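Local coordinates for protein aminopeptidase N (Francisella tularensis subsp. tularensis, PDB 5DLL) that probably acts in breaking down intracellular peptides, as a zinc-dependent M1-family aminopeptidase that releases amino acids from peptide N-termini, at residues Ala611-Ile616 with Cys680-Met685; Asp604-Ser609 with Lys673-Gly678; Ala151-Lys156 with Phe192-Tyr197; Leu198-Ala203 with Lys278-Phe283. All blocks are in the same frame, centred on the assembly; numbering follows the deposited sequence.

Interaction 1: Ala611-Ile616 with Cys680-Met685; sequences ALLIPI and CLSYLM
Tyr683 does nearly all the work here, reaching out of helix 668-685 to the turn that follows helix 605-612. Its CG stands anti to the carbonyl carbon (chi1 -82°), so the ring crosses the gap with the hydroxyl leading. OH donates to the backbone Leu612 O over 2.6 Å. The donor sits almost on the carbonyl axis, with a C=O...OH angle of 166°, and the oxygen lies at the ring's edge, near its plane, where Tyr683 CZ is 3.5 Å from Leu612 O. Beside this bond Ile614 comes in at about a right angle to the tyrosine, its CG1 3.4 Å from Tyr683 OH. The packed side is completed from outside: Trp651 stacks on the Tyr683 ring, and Phe594 of helix 588-598 touches both Tyr683 and Leu612.

On the other flank the contact thins out. Leu613, which is exposed to solvent, sends its CD1 no closer than 4.3 Å to Ser682 OG, and that hydroxyl is already engaged with Val679 O in its own helix. The turn has further grips of its own: Gln573 bonds Leu613 O, while Arg636 takes Ile614 O and Pro615 O.

Only about 150 Å² is buried between the two segments, so this is a small contact centred on the tyrosine hydroxyl, within the helical ARM-repeat-like domain. A buried main-chain carbonyl is satisfied by a buried phenol, which implies that each polar group pays for the other's removal from water, and that the tyrosine serves as donor.

Interaction 2: Asp604-Ser609 with Lys673-Gly678; sequences DKALIS and KRKLKG
Two helices of the C-terminal ARM-repeat-like domain, 605-612 and 668-685, lie side by side here, their local axes 8.0 Å apart and running nearly parallel at 27°. Leu676 fills the seam. With CG anti to its backbone N (chi1 -177°), it splits its methyls between successive turns of the neighbour: CD2 goes to Lys605 CG at 3.2 Å, CD1 to Ile608 CG2 at 3.5 Å. Both side chains cross the leucine obliquely. Ser609 sits against the backbone at Leu676, but its hydroxyl is turned home, OG donating in plane to a lone pair of Lys605 O at 2.7 Å; that carbonyl also takes Ser609 N. Lys675 places CG by Ser609 and CD 3.7 Å from Ala606 CB.

At the start of helix 605-612, Asp604 is the N-cap: its OD1 uses the anti lone pair to accept Ala606 N at 2.8 Å, while OD2 meets Ser348. Lys605 NZ and Lys673 NZ stand 5.2 Å apart, like charges that may repel; the latter bonds Gln657 O.

Helix 648-658 closes over Leu676 through Val654 and Cys658, giving the layered helix packing of an alpha-solenoid.

Interaction 3: Ala151-Lys156 with Phe192-Tyr197; sequences AAFTVK and FKKPCY
Lys194 is the side chain to follow. It leaves strand 193-195 with CG in the crowded position between backbone N and carbonyl carbon (chi1 69°), which swings the chain from CB toward Phe153. CG comes first, 4.0 Å from Phe153 CD1 and slightly farther from Ala151 O. CD continues the extended run and lies against Lys278 CB, just ahead of strand 280-284. CE returns to the ring, again 4.0 Å from Phe153 CD1. A bend at chi4 (-86°) then carries NZ back over the root of the phenylalanine, 3.7 Å from Phe153 CB, where the ammonium forms a salt bridge with Asp190. The lysine and phenylalanine cross at about a right angle, and the ring's edge is presented to the lysine's own carbonyl, Phe153 CE1 lying 3.7 Å from Lys194 O. The far end of the ring, CZ, just reaches Cys196 CB at 4.4 Å.

The backbones hold this in place through one antiparallel hydrogen-bonded pair, Ala151 with Lys194. Ala151 N donates to Lys194 O at 3.0 Å, and Lys194 N returns a bond to Ala151 O at 3.1 Å. Both are fairly straight, yet each donor stands well above the acceptor's carbonyl plane, as suits strands that cross at 95° instead of running alongside. Lys193 NZ bonds Met150 O.

The chain turns a corner at Phe192, so strand 150-160 pairs first with strand 183-191 and then, past the bend, with 193-195: part of the large mixed beta-sheet of the M1 N-terminal domain.

Interaction 4: Leu198-Ala203 with Lys278-Phe283; sequences LFALVA and KGLNIF
No aromatic ring lies in this interface. Phe199 turns away from 278-283, stacking edge-to-face with Phe137, with CD2 and CE2 packed on Phe153 and Val155. The flat groups that do meet are peptides: Lys278 N points at Leu198 O over 3.4 Å, with an N-H...O angle of 146°, a weak bond. Asn170 braces both segments beside it, accepting from Ala200 N and donating to Lys278 O.

Beyond that polar end the contact is apolar and buried. Ala200 CB faces Leu280 CD2 at 4.0 Å, which is equally close to Ala200 O; the leucine gets there with CG anti to its backbone N (chi1 -178°). Two residues on, Val202 and Ile282 meet tip to tip, Val202 CG2 being 3.9 Å from Ile282 CD1. Ile282 CD1 also comes within 4.4 Å of Ala200 CB, so the alanine is touched by two branched side chains.

Here the N-terminal domain meets the catalytic one: strand 201-204 belongs to a four-stranded antiparallel sheet, and strand 280-284 to the five-stranded mixed sheet of the peptidase domain. Just ahead of Lys278 runs the Gly-Ala-Met-Glu-Asn sequence, the exopeptidase signature of M1 enzymes, and both Glu276 and Asn277 are touched from this side, by Leu198 and Ala200.

Gly279 makes the turn between Lys278 and the strand with a positive phi of 77°. The Leu198 side chain lies about 9 Å from the bound zinc ion.

How the interactions relate
Interactions 1 and 2 join the same two helices, 605-612 and 668-685, and their segments adjoin in sequence: the first closes one end of the pair with a phenol-to-carbonyl bond, the second packs the earlier turns, chiefly through aliphatic groups. Interactions 3 and 4 lie well apart from these, interaction 3 across the chain's centre from both; their own centres are about 12 Å apart, and they touch directly through their side chains. Interaction 3 is sheet pairing in the N-terminal domain and only partly buried; interaction 4 is wholly buried and mainly apolar, with one weak backbone bond, between two sheets, and is the one nearest the zinc. Interactions 1 and 2 are mostly buried too, but far from the metal sites.

Interaction 1: Ala611-Ile616 with Cys680-Met685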
# COMPACT_ATOMS: atom_id res chain seq x y z
N ALA A 611 -7.43 -6.13 19.65
CA ALA A 611 -8.31 -5.50 20.62
C ALA A 611 -7.68 -5.39 22.01
O ALA A 611 -7.93 -4.42 22.73
CB ALA A 611 -9.63 -6.26 20.70
N LEU A 612 -6.85 -6.36 22.37
CA LEU A 612 -6.23 -6.39 23.70
C LEU A 612 -4.94 -5.57 23.80
O LEU A 612 -4.48 -5.28 24.90
CB LEU A 612 -5.97 -7.83 24.15
CG LEU A 612 -7.18 -8.74 24.43
CD1 LEU A 612 -6.70 -10.06 25.01
CD2 LEU A 612 -8.19 -8.10 25.37
N LEU A 613 -4.35 -5.19 22.66
CA LEU A 613 -3.16 -4.34 22.69
C LEU A 613 -3.60 -2.88 22.81
O LEU A 613 -4.33 -2.37 21.96
CB LEU A 613 -2.31 -4.56 21.44
CG LEU A 613 -0.81 -4.24 21.55
CD1 LEU A 613 -0.18 -4.88 22.79
CD2 LEU A 613 -0.09 -4.69 20.29
N ILE A 614 -3.16 -2.24 23.89
CA ILE A 614 -3.52 -0.84 24.18
C ILE A 614 -2.94 0.07 23.09
O ILE A 614 -1.77 -0.10 22.71
CB ILE A 614 -3.00 -0.42 25.59
CG1 ILE A 614 -3.67 -1.25 26.69
CG2 ILE A 614 -3.24 1.06 25.86
CD1 ILE A 614 -5.10 -0.86 26.99
N PRO A 615 -3.74 1.04 22.59
CA PRO A 615 -3.24 1.93 21.53
C PRO A 615 -1.88 2.53 21.86
O PRO A 615 -1.68 3.03 22.97
CB PRO A 615 -4.29 3.04 21.45
CG PRO A 615 -5.53 2.44 22.01
CD PRO A 615 -5.14 1.34 22.95
N ILE A 616 -0.95 2.46 20.91
CA ILE A 616 0.37 3.08 21.09
C ILE A 616 0.26 4.60 21.25
O ILE A 616 -0.74 5.22 20.87
CB ILE A 616 1.36 2.71 19.96
CG1 ILE A 616 0.79 3.04 18.58
CG2 ILE A 616 1.73 1.23 20.05
CD1 ILE A 616 1.84 3.09 17.49
N CYS A 680 0.22 -11.67 24.95
CA CYS A 680 0.29 -12.19 26.32
C CYS A 680 1.67 -11.95 26.93
O CYS A 680 1.77 -11.43 28.03
CB CYS A 680 -0.02 -13.69 26.34
SG CYS A 680 -1.74 -14.09 25.99
N LEU A 681 2.71 -12.31 26.19
CA LEU A 681 4.09 -12.18 26.67
C LEU A 681 4.52 -10.74 26.94
O LEU A 681 5.38 -10.51 27.80
CB LEU A 681 5.07 -12.85 25.69
CG LEU A 681 6.55 -12.90 26.11
CD1 LEU A 681 6.72 -13.58 27.46
CD2 LEU A 681 7.38 -13.60 25.04
N SER A 682 3.94 -9.77 26.22
CA SER A 682 4.26 -8.36 26.45
C SER A 682 3.66 -7.88 27.77
O SER A 682 4.28 -7.09 28.48
CB SER A 682 3.78 -7.46 25.28
OG SER A 682 2.44 -7.03 25.44
N TYR A 683 2.46 -8.36 28.09
CA TYR A 683 1.83 -8.03 29.37
C TYR A 683 2.53 -8.68 30.56
O TYR A 683 2.49 -8.15 31.66
CB TYR A 683 0.35 -8.41 29.36
CG TYR A 683 -0.53 -7.38 28.70
CD1 TYR A 683 -0.95 -6.25 29.40
CD2 TYR A 683 -0.95 -7.54 27.38
CE1 TYR A 683 -1.76 -5.30 28.80
CE2 TYR A 683 -1.76 -6.60 26.78
CZ TYR A 683 -2.17 -5.48 27.49
OH TYR A 683 -2.97 -4.54 26.88
N LEU A 684 3.17 -9.83 30.34
CA LEU A 684 3.96 -10.47 31.38
C LEU A 684 5.24 -9.68 31.71
O LEU A 684 5.75 -9.75 32.84
CB LEU A 684 4.30 -11.92 30.99
CG LEU A 684 3.11 -12.88 30.83
CD1 LEU A 684 3.58 -14.22 30.27
CD2 LEU A 684 2.36 -13.08 32.15
N MET A 685 5.74 -8.92 30.73
CA MET A 685 6.92 -8.07 30.92
C MET A 685 6.57 -6.69 31.48
O MET A 685 7.35 -6.11 32.23
CB MET A 685 7.67 -7.91 29.60
CG MET A 685 8.32 -9.19 29.11
SD MET A 685 9.68 -9.72 30.16
CE MET A 685 10.50 -10.83 29.03

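Interaction 2: Asp604-Ser609 with Lys673-Gly678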
# COMPACT_ATOMS: atom_id res chain seq x y z
N ASP A 604 -11.73 -14.94 16.23
CA ASP A 604 -10.41 -14.89 15.61
C ASP A 604 -9.39 -14.42 16.64
O ASP A 604 -9.49 -13.32 17.19
CB ASP A 604 -10.40 -13.97 14.37
CG ASP A 604 -9.10 -14.08 13.56
OD1 ASP A 604 -8.02 -14.26 14.15
OD2 ASP A 604 -9.17 -13.98 12.32
N LYS A 605 -8.41 -15.28 16.90
CA LYS A 605 -7.41 -15.04 17.94
C LYS A 605 -6.49 -13.87 17.58
O LYS A 605 -5.90 -13.26 18.47
CB LYS A 605 -6.59 -16.32 18.15
CG LYS A 605 -6.21 -16.60 19.59
CD LYS A 605 -6.23 -18.08 19.90
CE LYS A 605 -7.66 -18.61 19.99
NZ LYS A 605 -7.71 -19.95 20.64
N ALA A 606 -6.37 -13.58 16.29
CA ALA A 606 -5.62 -12.42 15.82
C ALA A 606 -6.38 -11.14 16.13
O ALA A 606 -5.78 -10.14 16.55
CB ALA A 606 -5.35 -12.53 14.33
N LEU A 607 -7.69 -11.16 15.91
CA LEU A 607 -8.57 -10.04 16.27
C LEU A 607 -8.52 -9.76 17.78
O LEU A 607 -8.52 -8.60 18.20
CB LEU A 607 -10.01 -10.33 15.84
CG LEU A 607 -11.14 -9.52 16.48
CD1 LEU A 607 -11.05 -8.04 16.12
CD2 LEU A 607 -12.48 -10.11 16.06
N ILE A 608 -8.47 -10.82 18.58
CA ILE A 608 -8.28 -10.70 20.02
C ILE A 608 -6.97 -9.93 20.31
O ILE A 608 -6.96 -9.00 21.12
CB ILE A 608 -8.27 -12.08 20.72
CG1 ILE A 608 -9.67 -12.71 20.67
CG2 ILE A 608 -7.84 -11.96 22.17
CD1 ILE A 608 -9.73 -14.16 21.10
N SER A 609 -5.89 -10.32 19.64
CA SER A 609 -4.58 -9.67 19.80
C SER A 609 -4.61 -8.17 19.53
O SER A 609 -3.93 -7.41 20.21
CB SER A 609 -3.55 -10.33 18.88
OG SER A 609 -3.67 -11.74 18.91
N LYS A 673 -2.48 -17.67 16.60
CA LYS A 673 -2.01 -18.21 17.88
C LYS A 673 -0.73 -17.48 18.30
O LYS A 673 -0.63 -16.99 19.42
CB LYS A 673 -1.74 -19.72 17.75
CG LYS A 673 -2.26 -20.61 18.87
CD LYS A 673 -2.51 -22.03 18.35
CE LYS A 673 -2.44 -23.10 19.43
NZ LYS A 673 -3.68 -23.25 20.26
N ARG A 674 0.21 -17.39 17.36
CA ARG A 674 1.53 -16.80 17.60
C ARG A 674 1.51 -15.33 18.00
O ARG A 674 2.41 -14.86 18.70
CB ARG A 674 2.43 -16.96 16.37
CG ARG A 674 3.21 -18.26 16.31
CD ARG A 674 4.23 -18.24 15.19
NE ARG A 674 3.60 -18.27 13.88
CZ ARG A 674 3.22 -19.38 13.23
NH1 ARG A 674 3.40 -20.58 13.77
NH2 ARG A 674 2.65 -19.28 12.04
N LYS A 675 0.52 -14.58 17.54
CA LYS A 675 0.46 -13.16 17.88
C LYS A 675 -0.28 -12.90 19.18
O LYS A 675 0.13 -12.03 19.94
CB LYS A 675 -0.06 -12.30 16.72
CG LYS A 675 -1.43 -12.65 16.18
CD LYS A 675 -1.78 -11.72 15.02
CE LYS A 675 -0.89 -11.94 13.81
NZ LYS A 675 -1.32 -11.16 12.63
N LEU A 676 -1.34 -13.66 19.46
CA LEU A 676 -1.96 -13.59 20.78
C LEU A 676 -0.96 -14.05 21.85
O LEU A 676 -0.89 -13.47 22.93
CB LEU A 676 -3.23 -14.45 20.87
CG LEU A 676 -3.95 -14.35 22.22
CD1 LEU A 676 -4.45 -12.93 22.46
CD2 LEU A 676 -5.10 -15.34 22.33
N LYS A 677 -0.20 -15.09 21.52
CA LYS A 677 0.90 -15.53 22.37
C LYS A 677 1.86 -14.37 22.66
O LYS A 677 2.29 -14.19 23.80
CB LYS A 677 1.66 -16.68 21.69
CG LYS A 677 2.95 -17.06 22.40
CD LYS A 677 3.54 -18.37 21.90
CE LYS A 677 3.90 -18.30 20.43
NZ LYS A 677 4.87 -19.37 20.08
N GLY A 678 2.19 -13.60 21.63
CA GLY A 678 3.07 -12.43 21.77
C GLY A 678 2.47 -11.31 22.60
O GLY A 678 3.17 -10.69 23.41

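Interaction 3: Ala151-Lys156 with Phe192-Tyr197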
# COMPACT_ATOMS: atom_id res chain seq x y z
N ALA A 151 -2.87 -0.84 -28.10
CA ALA A 151 -2.55 -1.56 -29.33
C ALA A 151 -2.11 -3.00 -29.06
O ALA A 151 -1.64 -3.32 -27.97
CB ALA A 151 -1.45 -0.83 -30.07
N ALA A 152 -2.26 -3.85 -30.07
CA ALA A 152 -1.79 -5.23 -30.03
C ALA A 152 -0.30 -5.29 -30.36
O ALA A 152 0.12 -4.87 -31.44
CB ALA A 152 -2.59 -6.09 -30.99
N PHE A 153 0.49 -5.83 -29.43
CA PHE A 153 1.96 -5.82 -29.54
C PHE A 153 2.55 -7.15 -30.00
O PHE A 153 2.34 -8.18 -29.37
CB PHE A 153 2.58 -5.47 -28.18
CG PHE A 153 2.63 -3.99 -27.89
CD1 PHE A 153 1.49 -3.32 -27.47
CD2 PHE A 153 3.82 -3.29 -28.01
CE1 PHE A 153 1.53 -1.96 -27.18
CE2 PHE A 153 3.86 -1.93 -27.72
CZ PHE A 153 2.72 -1.27 -27.30
N THR A 154 3.31 -7.11 -31.10
CA THR A 154 4.22 -8.19 -31.46
C THR A 154 5.63 -7.65 -31.29
O THR A 154 5.91 -6.54 -31.73
CB THR A 154 4.06 -8.64 -32.93
OG1 THR A 154 2.67 -8.87 -33.21
CG2 THR A 154 4.87 -9.91 -33.20
N VAL A 155 6.50 -8.43 -30.66
CA VAL A 155 7.81 -7.94 -30.25
C VAL A 155 8.90 -8.99 -30.51
O VAL A 155 8.88 -10.04 -29.88
CB VAL A 155 7.82 -7.57 -28.74
CG1 VAL A 155 9.21 -7.15 -28.27
CG2 VAL A 155 6.78 -6.49 -28.44
N LYS A 156 9.83 -8.70 -31.41
CA LYS A 156 11.02 -9.55 -31.59
C LYS A 156 12.18 -8.99 -30.78
O LYS A 156 12.31 -7.77 -30.64
CB LYS A 156 11.41 -9.66 -33.07
CG LYS A 156 12.50 -10.71 -33.33
CD LYS A 156 13.02 -10.67 -34.76
CE LYS A 156 11.96 -11.05 -35.78
NZ LYS A 156 12.56 -11.35 -37.11
N PHE A 192 -3.95 -9.01 -26.87
CA PHE A 192 -4.91 -8.08 -26.27
C PHE A 192 -4.36 -6.66 -26.30
O PHE A 192 -3.22 -6.42 -25.89
CB PHE A 192 -5.25 -8.48 -24.83
CG PHE A 192 -5.63 -9.93 -24.68
CD1 PHE A 192 -6.90 -10.37 -25.03
CD2 PHE A 192 -4.71 -10.86 -24.20
CE1 PHE A 192 -7.24 -11.70 -24.91
CE2 PHE A 192 -5.05 -12.19 -24.08
CZ PHE A 192 -6.32 -12.62 -24.43
N LYS A 193 -5.19 -5.74 -26.79
CA LYS A 193 -4.86 -4.31 -26.81
C LYS A 193 -4.45 -3.82 -25.41
O LYS A 193 -5.13 -4.09 -24.43
CB LYS A 193 -6.06 -3.50 -27.30
CG LYS A 193 -6.41 -3.72 -28.77
CD LYS A 193 -7.81 -3.21 -29.09
CE LYS A 193 -7.89 -1.69 -29.15
NZ LYS A 193 -7.14 -1.10 -30.29
N LYS A 194 -3.32 -3.10 -25.34
CA LYS A 194 -2.86 -2.50 -24.09
C LYS A 194 -2.18 -1.16 -24.34
O LYS A 194 -1.62 -0.94 -25.42
CB LYS A 194 -1.90 -3.43 -23.36
CG LYS A 194 -0.54 -3.64 -24.02
CD LYS A 194 0.39 -4.41 -23.09
CE LYS A 194 1.78 -4.61 -23.67
NZ LYS A 194 1.87 -5.81 -24.55
N PRO A 195 -2.21 -0.26 -23.34
CA PRO A 195 -1.44 0.97 -23.44
C PRO A 195 0.06 0.69 -23.25
O PRO A 195 0.42 -0.32 -22.64
CB PRO A 195 -2.00 1.83 -22.30
CG PRO A 195 -2.52 0.86 -21.31
CD PRO A 195 -2.95 -0.36 -22.07
N CYS A 196 0.91 1.56 -23.76
CA CYS A 196 2.35 1.30 -23.76
C CYS A 196 3.00 1.29 -22.38
O CYS A 196 4.07 0.70 -22.22
CB CYS A 196 3.08 2.28 -24.69
SG CYS A 196 2.77 4.04 -24.37
N TYR A 197 2.38 1.90 -21.37
CA TYR A 197 2.97 1.94 -20.02
C TYR A 197 3.08 0.55 -19.39
O TYR A 197 3.82 0.36 -18.42
CB TYR A 197 2.21 2.92 -19.10
CG TYR A 197 0.91 2.40 -18.51
CD1 TYR A 197 0.91 1.61 -17.36
CD2 TYR A 197 -0.32 2.71 -19.08
CE1 TYR A 197 -0.27 1.14 -16.80
CE2 TYR A 197 -1.51 2.25 -18.53
CZ TYR A 197 -1.48 1.45 -17.39
OH TYR A 197 -2.65 0.98 -16.84

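Interaction 4: Leu198-Ala203 with Lys278-Phe283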
# COMPACT_ATOMS: atom_id res chain seq x y z
N LEU A 198 2.35 -0.41 -19.95
CA LEU A 198 2.41 -1.81 -19.54
C LEU A 198 3.36 -2.64 -20.40
O LEU A 198 3.44 -3.86 -20.22
CB LEU A 198 1.03 -2.44 -19.61
CG LEU A 198 -0.00 -1.77 -18.72
CD1 LEU A 198 -1.37 -2.26 -19.12
CD2 LEU A 198 0.29 -2.05 -17.25
N PHE A 199 4.05 -2.01 -21.33
CA PHE A 199 5.04 -2.72 -22.12
C PHE A 199 6.27 -2.98 -21.25
O PHE A 199 6.67 -2.12 -20.46
CB PHE A 199 5.44 -1.92 -23.38
CG PHE A 199 6.66 -2.48 -24.05
CD1 PHE A 199 7.93 -2.07 -23.67
CD2 PHE A 199 6.54 -3.44 -25.03
CE1 PHE A 199 9.06 -2.60 -24.26
CE2 PHE A 199 7.67 -3.98 -25.63
CZ PHE A 199 8.93 -3.56 -25.25
N ALA A 200 6.84 -4.18 -21.40
CA ALA A 200 8.09 -4.51 -20.72
C ALA A 200 8.99 -5.42 -21.56
O ALA A 200 8.52 -6.22 -22.38
CB ALA A 200 7.82 -5.16 -19.37
N LEU A 201 10.30 -5.27 -21.34
CA LEU A 201 11.31 -6.11 -21.94
C LEU A 201 12.37 -6.42 -20.90
O LEU A 201 12.75 -5.55 -20.12
CB LEU A 201 11.95 -5.41 -23.14
CG LEU A 201 13.13 -6.12 -23.83
CD1 LEU A 201 13.14 -5.84 -25.33
CD2 LEU A 201 14.48 -5.77 -23.21
N VAL A 202 12.85 -7.67 -20.87
CA VAL A 202 13.96 -8.07 -20.01
C VAL A 202 14.88 -9.03 -20.75
O VAL A 202 14.41 -9.97 -21.40
CB VAL A 202 13.47 -8.76 -18.72
CG1 VAL A 202 14.65 -9.27 -17.91
CG2 VAL A 202 12.60 -7.81 -17.90
N ALA A 203 16.18 -8.81 -20.64
CA ALA A 203 17.18 -9.69 -21.23
C ALA A 203 18.38 -9.84 -20.30
O ALA A 203 18.97 -8.84 -19.88
CB ALA A 203 17.62 -9.17 -22.58
N LYS A 278 2.04 -6.32 -18.38
CA LYS A 278 1.16 -7.40 -18.82
C LYS A 278 1.93 -8.69 -19.11
O LYS A 278 2.77 -8.73 -20.01
CB LYS A 278 0.35 -6.95 -20.04
CG LYS A 278 -0.55 -8.00 -20.67
CD LYS A 278 -1.64 -8.50 -19.73
CE LYS A 278 -2.71 -9.28 -20.48
NZ LYS A 278 -3.76 -8.38 -21.03
N GLY A 279 1.65 -9.73 -18.33
CA GLY A 279 2.26 -11.05 -18.51
C GLY A 279 3.69 -11.15 -17.99
O GLY A 279 4.31 -12.21 -18.05
N LEU A 280 4.19 -10.05 -17.44
CA LEU A 280 5.61 -9.91 -17.14
C LEU A 280 5.76 -8.88 -16.03
O LEU A 280 6.19 -7.76 -16.25
CB LEU A 280 6.38 -9.49 -18.41
CG LEU A 280 7.90 -9.32 -18.31
CD1 LEU A 280 8.57 -10.49 -17.60
CD2 LEU A 280 8.49 -9.14 -19.70
N ASN A 281 5.36 -9.28 -14.84
CA ASN A 281 5.46 -8.39 -13.70
C ASN A 281 6.92 -8.32 -13.28
O ASN A 281 7.67 -9.28 -13.47
CB ASN A 281 4.58 -8.90 -12.55
CG ASN A 281 3.10 -8.86 -12.88
OD1 ASN A 281 2.69 -8.40 -13.95
ND2 ASN A 281 2.28 -9.33 -11.95
N ILE A 282 7.32 -7.16 -12.77
CA ILE A 282 8.70 -6.94 -12.35
C ILE A 282 8.65 -6.41 -10.93
O ILE A 282 7.83 -5.55 -10.61
CB ILE A 282 9.44 -5.96 -13.29
CG1 ILE A 282 9.40 -6.47 -14.73
CG2 ILE A 282 10.90 -5.78 -12.85
CD1 ILE A 282 10.25 -5.68 -15.71
N PHE A 283 9.52 -6.95 -10.09
CA PHE A 283 9.54 -6.61 -8.67
C PHE A 283 10.96 -6.35 -8.22
O PHE A 283 11.91 -6.88 -8.78
CB PHE A 283 9.00 -7.77 -7.82
CG PHE A 283 7.57 -8.12 -8.09
CD1 PHE A 283 7.24 -9.00 -9.11
CD2 PHE A 283 6.55 -7.62 -7.29
CE1 PHE A 283 5.92 -9.35 -9.36
CE2 PHE A 283 5.22 -7.97 -7.52
CZ PHE A 283 4.91 -8.83 -8.56